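Long-range contacts in FAD-dependent oxidoreductase (Actinomadura kijaniata, PDB 3M9V), which probably acts as a flavin-dependent oxidoreductase on a dTDP-linked sugar in the biosynthesis of D-kijanose, with an acyl-CoA dehydrogenase fold: residues Phe51-Phe56 / Ala175-His180; Ala94-Ala99 / Leu217-Ser222; Leu211-Gly216 / Thr224-Phe229. All coordinates share one frame; numbering follows the deposited sequence.

Contact 1: residues Phe51-Phe56 / Ala175-His180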
loop_
_atom_site.group_PDB
_atom_site.type_symbol
_atom_site.label_atom_id
_atom_site.label_comp_id
_atom_site.label_asym_id
_atom_site.label_seq_id
_atom_site.Cartn_x
_atom_site.Cartn_y
_atom_site.Cartn_z
ATOM N N PHE A 51 29.320 -0.538 21.924
ATOM C CA PHE A 51 28.351 -1.252 22.736
ATOM C C PHE A 51 28.231 -0.527 24.088
ATOM O O PHE A 51 29.229 -0.052 24.626
ATOM C CB PHE A 51 28.834 -2.695 22.872
ATOM C CG PHE A 51 27.852 -3.568 23.564
ATOM C CD1 PHE A 51 26.815 -4.169 22.849
ATOM C CD2 PHE A 51 27.938 -3.738 24.943
ATOM C CE1 PHE A 51 25.877 -4.941 23.523
ATOM C CE2 PHE A 51 27.009 -4.521 25.619
ATOM C CZ PHE A 51 25.974 -5.118 24.911
ATOM N N PRO A 52 27.019 -0.396 24.644
ATOM C CA PRO A 52 26.930 0.350 25.902
ATOM C C PRO A 52 27.292 -0.532 27.109
ATOM O O PRO A 52 26.403 -1.038 27.791
ATOM C CB PRO A 52 25.446 0.730 25.932
ATOM C CG PRO A 52 24.759 -0.510 25.328
ATOM C CD PRO A 52 25.698 -0.874 24.182
ATOM N N THR A 53 28.583 -0.754 27.367
ATOM C CA THR A 53 28.979 -1.730 28.380
ATOM C C THR A 53 28.482 -1.304 29.754
ATOM O O THR A 53 28.148 -2.151 30.581
ATOM C CB THR A 53 30.507 -1.905 28.459
ATOM O OG1 THR A 53 31.097 -0.610 28.607
ATOM C CG2 THR A 53 31.041 -2.582 27.196
ATOM N N ASP A 54 28.383 -0.002 29.989
ATOM C CA ASP A 54 27.937 0.475 31.306
ATOM C C ASP A 54 26.463 0.217 31.602
ATOM O O ASP A 54 26.042 0.022 32.757
ATOM C CB ASP A 54 28.159 1.993 31.469
ATOM C CG ASP A 54 27.739 2.791 30.236
ATOM O OD1 ASP A 54 27.098 3.865 30.322
ATOM O OD2 ASP A 54 28.052 2.305 29.130
ATOM N N THR A 55 25.640 0.226 30.554
ATOM C CA THR A 55 24.240 -0.110 30.809
ATOM C C THR A 55 24.170 -1.558 31.268
ATOM O O THR A 55 23.400 -1.911 32.170
ATOM C CB THR A 55 23.457 0.008 29.483
ATOM O OG1 THR A 55 23.403 1.401 29.161
ATOM C CG2 THR A 55 22.071 -0.593 29.648
ATOM N N PHE A 56 24.941 -2.412 30.598
ATOM C CA PHE A 56 24.894 -3.835 30.934
ATOM C C PHE A 56 25.536 -4.130 32.276
ATOM O O PHE A 56 25.039 -4.975 33.030
ATOM C CB PHE A 56 25.417 -4.721 29.801
ATOM C CG PHE A 56 24.354 -4.890 28.755
ATOM C CD1 PHE A 56 23.487 -5.983 28.791
ATOM C CD2 PHE A 56 24.159 -3.887 27.806
ATOM C CE1 PHE A 56 22.437 -6.075 27.856
ATOM C CE2 PHE A 56 23.106 -3.978 26.886
ATOM C CZ PHE A 56 22.251 -5.077 26.913
ATOM N N ALA A 175 27.782 -9.867 21.938
ATOM C CA ALA A 175 29.067 -10.556 22.072
ATOM C C ALA A 175 30.135 -9.788 22.865
ATOM O O ALA A 175 30.947 -10.357 23.588
ATOM C CB ALA A 175 29.604 -11.027 20.714
ATOM N N PRO A 176 30.141 -8.455 22.762
ATOM C CA PRO A 176 31.214 -7.761 23.471
ATOM C C PRO A 176 31.254 -7.983 24.985
ATOM O O PRO A 176 32.335 -7.886 25.571
ATOM C CB PRO A 176 30.949 -6.297 23.116
ATOM C CG PRO A 176 30.418 -6.421 21.686
ATOM C CD PRO A 176 29.459 -7.582 21.788
ATOM N N VAL A 177 30.127 -8.277 25.625
ATOM C CA VAL A 177 30.160 -8.496 27.071
ATOM C C VAL A 177 29.861 -9.964 27.356
ATOM O O VAL A 177 29.642 -10.346 28.502
ATOM C CB VAL A 177 29.207 -7.533 27.858
ATOM C CG1 VAL A 177 29.617 -6.069 27.663
ATOM C CG2 VAL A 177 27.754 -7.649 27.394
ATOM N N GLY A 178 29.865 -10.800 26.323
ATOM C CA GLY A 178 29.384 -12.169 26.496
ATOM C C GLY A 178 30.435 -12.955 27.276
ATOM O O GLY A 178 31.622 -12.730 27.079
ATOM N N THR A 179 30.014 -13.850 28.162
ATOM C CA THR A 179 30.941 -14.657 28.945
ATOM C C THR A 179 30.747 -16.089 28.472
ATOM O O THR A 179 31.667 -16.908 28.558
ATOM C CB THR A 179 30.606 -14.627 30.455
ATOM O OG1 THR A 179 29.244 -15.058 30.662
ATOM C CG2 THR A 179 30.828 -13.216 30.985
ATOM N N HIS A 180 29.542 -16.403 27.996
ATOM C CA HIS A 180 29.256 -17.766 27.560
ATOM C C HIS A 180 28.543 -17.708 26.216
ATOM O O HIS A 180 27.671 -16.849 26.055
ATOM C CB HIS A 180 28.263 -18.442 28.493
ATOM C CG HIS A 180 28.776 -18.740 29.868
ATOM N ND1 HIS A 180 29.060 -17.756 30.792
ATOM C CD2 HIS A 180 28.974 -19.925 30.495
ATOM C CE1 HIS A 180 29.452 -18.329 31.917
ATOM N NE2 HIS A 180 29.399 -19.642 31.769
#
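Phe51, two residues ahead of helix 53-61, reaches across to Pro176 and Val177 in the loop that leads from strand 163-172 to strand 180-187. Followed outward, the side chain meets the proline first and the valine after it. CB and CG both sit near the proline ring: CG stands anti to the backbone N and beside the carbonyl carbon (chi1 -174°), and in this position Phe51 CG lies 4.2 Å from Pro176 CB. Farther along the ring, Phe51 CD2 is 4.0 Å from Val177 CG1. Next comes Phe51 CE2, which faces both branches of the valine, 3.7 Å from Val177 CG1 and 3.7 Å from Val177 CG2. At the tip, Phe51 CZ is nearer Val177 CG2, at 4.0 Å. The aromatic and valine side chains cross at about a right angle. Pro52 CD, of the phenylalanine's own segment, lies over one face of the ring, toward the rim.

Val177 serves more than one neighbour. Its CG1 also approaches the methyl of Thr53, but Thr53 has two conformers and this touch, seen in one of them, is doubtful. Val177 CG2 looks more distantly toward Phe56 CB, 4.5 Å away. Beyond the two segments, Phe51 and Phe56 both pack on Ala101 of helix 96-118, and Val177 touches Val140. The contact thus joins the helical N-terminal region of an acyl-CoA dehydrogenase fold to the middle, beta-rich region, close to Ser173, an FMN-binding residue. No hydrogen bond crosses between the segments, and carbon meets carbon throughout; the join therefore rests on shape and apolar burial and carries no directional bond of its own.

Contact 2: residues Ala94-Ala99 / Leu217-Ser222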
loop_
_atom_site.group_PDB
_atom_site.type_symbol
_atom_site.label_atom_id
_atom_site.label_comp_id
_atom_site.label_asym_id
_atom_site.label_seq_id
_atom_site.Cartn_x
_atom_site.Cartn_y
_atom_site.Cartn_z
ATOM N N ALA A 94 13.528 3.550 24.476
ATOM C CA ALA A 94 14.759 4.265 24.810
ATOM C C ALA A 94 15.939 3.999 23.866
ATOM O O ALA A 94 16.621 4.949 23.458
ATOM C CB ALA A 94 15.117 3.975 26.254
ATOM N N ASP A 95 16.182 2.737 23.489
ATOM C CA ASP A 95 17.227 2.490 22.516
ATOM C C ASP A 95 17.033 1.052 22.033
ATOM O O ASP A 95 16.990 0.100 22.818
ATOM C CB ASP A 95 18.632 2.590 23.162
ATOM C CG ASP A 95 19.738 2.207 22.180
ATOM O OD1 ASP A 95 20.544 1.249 22.346
ATOM O OD2 ASP A 95 19.794 2.935 21.167
ATOM N N ALA A 96 16.891 0.910 20.731
ATOM C CA ALA A 96 16.527 -0.382 20.163
ATOM C C ALA A 96 17.708 -1.357 20.197
ATOM O O ALA A 96 17.480 -2.561 20.367
ATOM C CB ALA A 96 16.118 -0.148 18.710
ATOM N N SER A 97 18.925 -0.854 19.991
ATOM C CA SER A 97 20.114 -1.710 20.107
ATOM C C SER A 97 20.205 -2.336 21.481
ATOM O O SER A 97 20.501 -3.521 21.561
ATOM C CB SER A 97 21.451 -0.978 19.907
ATOM O OG SER A 97 21.537 -0.535 18.558
ATOM N N THR A 98 19.954 -1.564 22.540
ATOM C CA THR A 98 20.045 -2.164 23.874
ATOM C C THR A 98 18.989 -3.246 24.062
ATOM O O THR A 98 19.214 -4.267 24.715
ATOM C CB THR A 98 19.799 -1.070 24.945
ATOM O OG1 THR A 98 20.823 -0.078 24.817
ATOM C CG2 THR A 98 19.777 -1.624 26.357
ATOM N N ALA A 99 17.786 -2.979 23.558
ATOM C CA ALA A 99 16.716 -3.966 23.654
ATOM C C ALA A 99 17.083 -5.246 22.899
ATOM O O ALA A 99 16.726 -6.327 23.352
ATOM C CB ALA A 99 15.383 -3.384 23.115
ATOM N N LEU A 217 23.819 -0.417 9.414
ATOM C CA LEU A 217 23.125 0.795 8.976
ATOM C C LEU A 217 22.400 1.260 10.245
ATOM O O LEU A 217 22.491 2.429 10.634
ATOM C CB LEU A 217 22.153 0.441 7.848
ATOM C CG LEU A 217 21.100 1.505 7.495
ATOM C CD1 LEU A 217 21.674 2.856 7.055
ATOM C CD2 LEU A 217 20.101 0.919 6.518
ATOM N N GLY A 218 21.710 0.332 10.916
ATOM C CA GLY A 218 21.152 0.562 12.256
ATOM C C GLY A 218 21.567 -0.514 13.256
ATOM O O GLY A 218 22.427 -1.337 12.927
ATOM N N MET A 219 20.938 -0.544 14.437
ATOM C CA MET A 219 21.301 -1.436 15.550
ATOM C C MET A 219 22.817 -1.298 15.788
ATOM O O MET A 219 23.527 -2.271 16.080
ATOM C CB MET A 219 20.902 -2.908 15.325
ATOM C CG MET A 219 19.382 -3.191 15.198
ATOM S SD MET A 219 18.492 -2.482 16.628
ATOM C CE MET A 219 16.807 -2.973 16.254
ATOM N N ARG A 220 23.297 -0.067 15.650
ATOM C CA ARG A 220 24.733 0.158 15.614
ATOM C C ARG A 220 25.440 -0.178 16.919
ATOM O O ARG A 220 26.621 -0.544 16.909
ATOM C CB ARG A 220 25.075 1.548 15.064
ATOM C CG ARG A 220 24.891 1.597 13.560
ATOM C CD ARG A 220 25.144 3.018 13.025
ATOM N NE ARG A 220 26.486 3.466 13.387
ATOM C CZ ARG A 220 27.623 3.055 12.829
ATOM N NH1 ARG A 220 27.657 2.181 11.823
ATOM N NH2 ARG A 220 28.762 3.547 13.301
ATOM N N ALA A 221 24.703 -0.094 18.018
ATOM C CA ALA A 221 25.284 -0.291 19.338
ATOM C C ALA A 221 25.054 -1.703 19.859
ATOM O O ALA A 221 25.334 -1.960 21.043
ATOM C CB ALA A 221 24.730 0.709 20.356
ATOM N N SER A 222 24.552 -2.609 19.020
ATOM C CA SER A 222 24.063 -3.892 19.544
ATOM C C SER A 222 25.164 -4.939 19.662
ATOM O O SER A 222 24.933 -6.059 20.157
ATOM C CB SER A 222 22.939 -4.479 18.670
ATOM O OG SER A 222 23.410 -4.693 17.349
#
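Ala96 and Ser97, in the first turn of helix 96-118, pack against Met219 and the type I beta turn it opens. The apolar part is the thioether: with its chain bent at chi2 (-53°), Met219 brings SD to 3.8 Å from Ser97 N, and its CE lies 3.8 Å from Ala96 CB. An alanine in place of Met219 would probably open a gap beside Ala96 and the start of the helix, since SD and CE would be gone. Ser97 CB also rests 3.7 Å from Ala221 CB.

The 217-222 loop belongs to the middle region of the acyl-CoA dehydrogenase fold, and the turn runs from Met219 to Ser222. Tyr367 of the second subunit also packs on Met219.

Among polar groups, Ser97 OG lies over the turn, 3.2 Å from Ala221 N. Within the turn, Met219 O accepts from Ser222 N and from Ser222 OG, the latter at 2.7 Å; Ser222 OG bonds to Thr224 OG1 as well. On the helix side, Asp95 is the N-cap: its OD1 takes Thr98 N at 2.9 Å from above the carboxylate plane, and Thr98 OG1 on its anti lone pair.

Contact 3: residues Leu211-Gly216 / Thr224-Phe229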
loop_
_atom_site.group_PDB
_atom_site.type_symbol
_atom_site.label_atom_id
_atom_site.label_comp_id
_atom_site.label_asym_id
_atom_site.label_seq_id
_atom_site.Cartn_x
_atom_site.Cartn_y
_atom_site.Cartn_z
ATOM N N LEU A 211 35.414 -10.780 17.403
ATOM C CA LEU A 211 35.954 -9.769 16.493
ATOM C C LEU A 211 35.233 -8.456 16.773
ATOM O O LEU A 211 34.360 -8.390 17.640
ATOM C CB LEU A 211 35.779 -10.154 15.026
ATOM C CG LEU A 211 36.364 -11.478 14.524
ATOM C CD1 LEU A 211 36.125 -11.607 13.006
ATOM C CD2 LEU A 211 37.856 -11.574 14.819
ATOM N N ASP A 212 35.592 -7.402 16.054
ATOM C CA ASP A 212 35.061 -6.092 16.407
ATOM C C ASP A 212 34.678 -5.444 15.089
ATOM O O ASP A 212 35.151 -4.352 14.782
ATOM C CB ASP A 212 36.133 -5.255 17.096
ATOM C CG ASP A 212 35.661 -3.843 17.386
ATOM O OD1 ASP A 212 34.457 -3.644 17.615
ATOM O OD2 ASP A 212 36.475 -2.900 17.412
ATOM N N ASN A 213 33.851 -6.158 14.334
ATOM C CA ASN A 213 33.588 -5.909 12.926
ATOM C C ASN A 213 32.125 -5.575 12.603
ATOM O O ASN A 213 31.710 -5.710 11.462
ATOM C CB ASN A 213 33.983 -7.139 12.108
ATOM C CG ASN A 213 33.065 -8.318 12.362
ATOM O OD1 ASN A 213 32.697 -8.630 13.497
ATOM N ND2 ASN A 213 32.680 -8.989 11.288
ATOM N N TRP A 214 31.329 -5.137 13.571
ATOM C CA TRP A 214 29.943 -4.789 13.276
ATOM C C TRP A 214 29.841 -3.322 12.885
ATOM O O TRP A 214 30.149 -2.429 13.665
ATOM C CB TRP A 214 29.027 -5.065 14.478
ATOM C CG TRP A 214 27.614 -4.575 14.321
ATOM C CD1 TRP A 214 26.984 -3.667 15.126
ATOM C CD2 TRP A 214 26.669 -4.921 13.291
ATOM N NE1 TRP A 214 25.717 -3.428 14.667
ATOM C CE2 TRP A 214 25.482 -4.186 13.552
ATOM C CE3 TRP A 214 26.714 -5.765 12.180
ATOM C CZ2 TRP A 214 24.342 -4.263 12.747
ATOM C CZ3 TRP A 214 25.565 -5.865 11.382
ATOM C CH2 TRP A 214 24.403 -5.119 11.678
ATOM N N ASP A 215 29.330 -3.085 11.685
ATOM C CA ASP A 215 29.193 -1.739 11.165
ATOM C C ASP A 215 27.812 -1.649 10.516
ATOM O O ASP A 215 27.736 -1.771 9.293
ATOM C CB ASP A 215 30.306 -1.476 10.136
ATOM C CG ASP A 215 30.471 0.011 9.851
ATOM O OD1 ASP A 215 30.011 0.859 10.650
ATOM O OD2 ASP A 215 31.010 0.360 8.784
ATOM N N GLY A 216 26.762 -1.416 11.309
ATOM C CA GLY A 216 25.372 -1.616 10.877
ATOM C C GLY A 216 24.829 -0.331 10.269
ATOM O O GLY A 216 25.307 0.751 10.584
ATOM N N THR A 224 26.896 -6.618 17.311
ATOM C CA THR A 224 26.415 -7.751 16.546
ATOM C C THR A 224 27.580 -8.286 15.702
ATOM O O THR A 224 27.579 -8.245 14.472
ATOM C CB THR A 224 25.095 -7.398 15.815
ATOM O OG1 THR A 224 24.098 -7.173 16.823
ATOM C CG2 THR A 224 24.595 -8.558 14.914
ATOM N N VAL A 225 28.607 -8.785 16.388
ATOM C CA VAL A 225 29.886 -9.021 15.737
ATOM C C VAL A 225 30.043 -10.489 15.394
ATOM O O VAL A 225 29.184 -11.294 15.728
ATOM C CB VAL A 225 31.044 -8.619 16.649
ATOM C CG1 VAL A 225 30.990 -7.112 16.973
ATOM C CG2 VAL A 225 31.089 -9.504 17.907
ATOM N N ASP A 226 31.142 -10.822 14.732
ATOM C CA ASP A 226 31.511 -12.201 14.433
ATOM C C ASP A 226 32.352 -12.861 15.526
ATOM O O ASP A 226 33.076 -12.159 16.229
ATOM C CB ASP A 226 32.336 -12.189 13.158
ATOM C CG ASP A 226 31.461 -12.142 11.924
ATOM O OD1 ASP A 226 30.354 -11.554 11.950
ATOM O OD2 ASP A 226 31.875 -12.764 10.929
ATOM N N ILE A 227 32.249 -14.184 15.696
ATOM C CA ILE A 227 33.117 -14.838 16.689
ATOM C C ILE A 227 33.785 -16.048 16.020
ATOM O O ILE A 227 33.175 -16.687 15.164
ATOM C CB ILE A 227 32.375 -15.255 17.961
ATOM C CG1 ILE A 227 31.322 -16.325 17.638
ATOM C CG2 ILE A 227 31.826 -14.026 18.728
ATOM C CD1 ILE A 227 30.437 -16.658 18.795
ATOM N N VAL A 228 35.036 -16.332 16.374
ATOM C CA VAL A 228 35.864 -17.301 15.653
ATOM C C VAL A 228 36.381 -18.397 16.579
ATOM O O VAL A 228 36.774 -18.110 17.715
ATOM C CB VAL A 228 37.075 -16.615 15.012
ATOM C CG1 VAL A 228 37.815 -17.574 14.081
ATOM C CG2 VAL A 228 36.622 -15.399 14.227
ATOM N N PHE A 229 36.359 -19.639 16.103
ATOM C CA PHE A 229 36.725 -20.795 16.910
ATOM C C PHE A 229 37.861 -21.461 16.137
ATOM O O PHE A 229 37.681 -21.815 14.978
ATOM C CB PHE A 229 35.589 -21.810 17.076
ATOM C CG PHE A 229 34.240 -21.181 17.281
ATOM C CD1 PHE A 229 33.946 -20.490 18.444
ATOM C CD2 PHE A 229 33.260 -21.295 16.307
ATOM C CE1 PHE A 229 32.699 -19.877 18.635
ATOM C CE2 PHE A 229 32.026 -20.686 16.484
ATOM C CZ PHE A 229 31.732 -19.983 17.650
#
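Trp214 and Asn213, which meet residues 224-226, differ in their first torsions. In Trp214, CG is anti to the backbone N and beside the carbonyl carbon (chi1 173°); in Asn213, CG sits between the backbone N and the carbonyl carbon (chi1 69°). The tryptophan side chain lies alongside Thr224, the two pointing the same way, while the asparagine amide meets Asp226.

Thr224 CB stands over the five-membered ring of the Trp214 indole, 3.9 Å from its centroid and only 10° off the normal, a CH-pi contact. Gly216 N lies over the opposite face, so the ring is sandwiched. A probable hydrogen bond from Trp214 NE1 to Met219 O further limits the ring's rotation, while Thr224 OG1 is hydrogen-bonded to the OG of Ser173, an FMN-binding residue.

The 211-216 segment follows strand 208-210, which pairs antiparallel with strand 225-234 in the beta sheet of the middle region. Leu211 N keeps a backbone bond to Asp226 O, 3.0 Å. Past this point a side chain substitutes for the backbone: Asn213 OD1 accepts from Asp226 N at 3.0 Å, with the donor in the carbonyl plane on a lone pair. Amide and carboxylate planes of Asn213 and Asp226 are turned nearly perpendicular, with Asn213 ND2 3.4 Å from Asp226 CG; the carboxylate itself is engaged by Arg168, Thr170 and His148.

Two apolar pairs complete the contact: Val225 CG1 meets Trp214 CB at 3.8 Å, and Leu211 CG lies 3.9 Å from Val228 CG2.

Starting from the N terminus, segment 51-56 opens contact 1, and helix 96-118 begins at contact 2 before contact 1 is closed by 175-180. Contact 2 closes only at 217-222, so the two cross, and both join the helical N-terminal region to the middle, beta-rich one. They also touch, Phe51 CD1 lying 3.2 Å from Ala221 O. Contact 3 is a short excursion inside the middle region, opened at 211-216 after contact 1 has closed. It crosses contact 2, whose loop forms the turn between its segments, and there Arg220 forms a salt bridge with Asp215. Ala175 meets Val225, joining contacts 1 and 3, while contacts 2 and 3 both reach the second subunit.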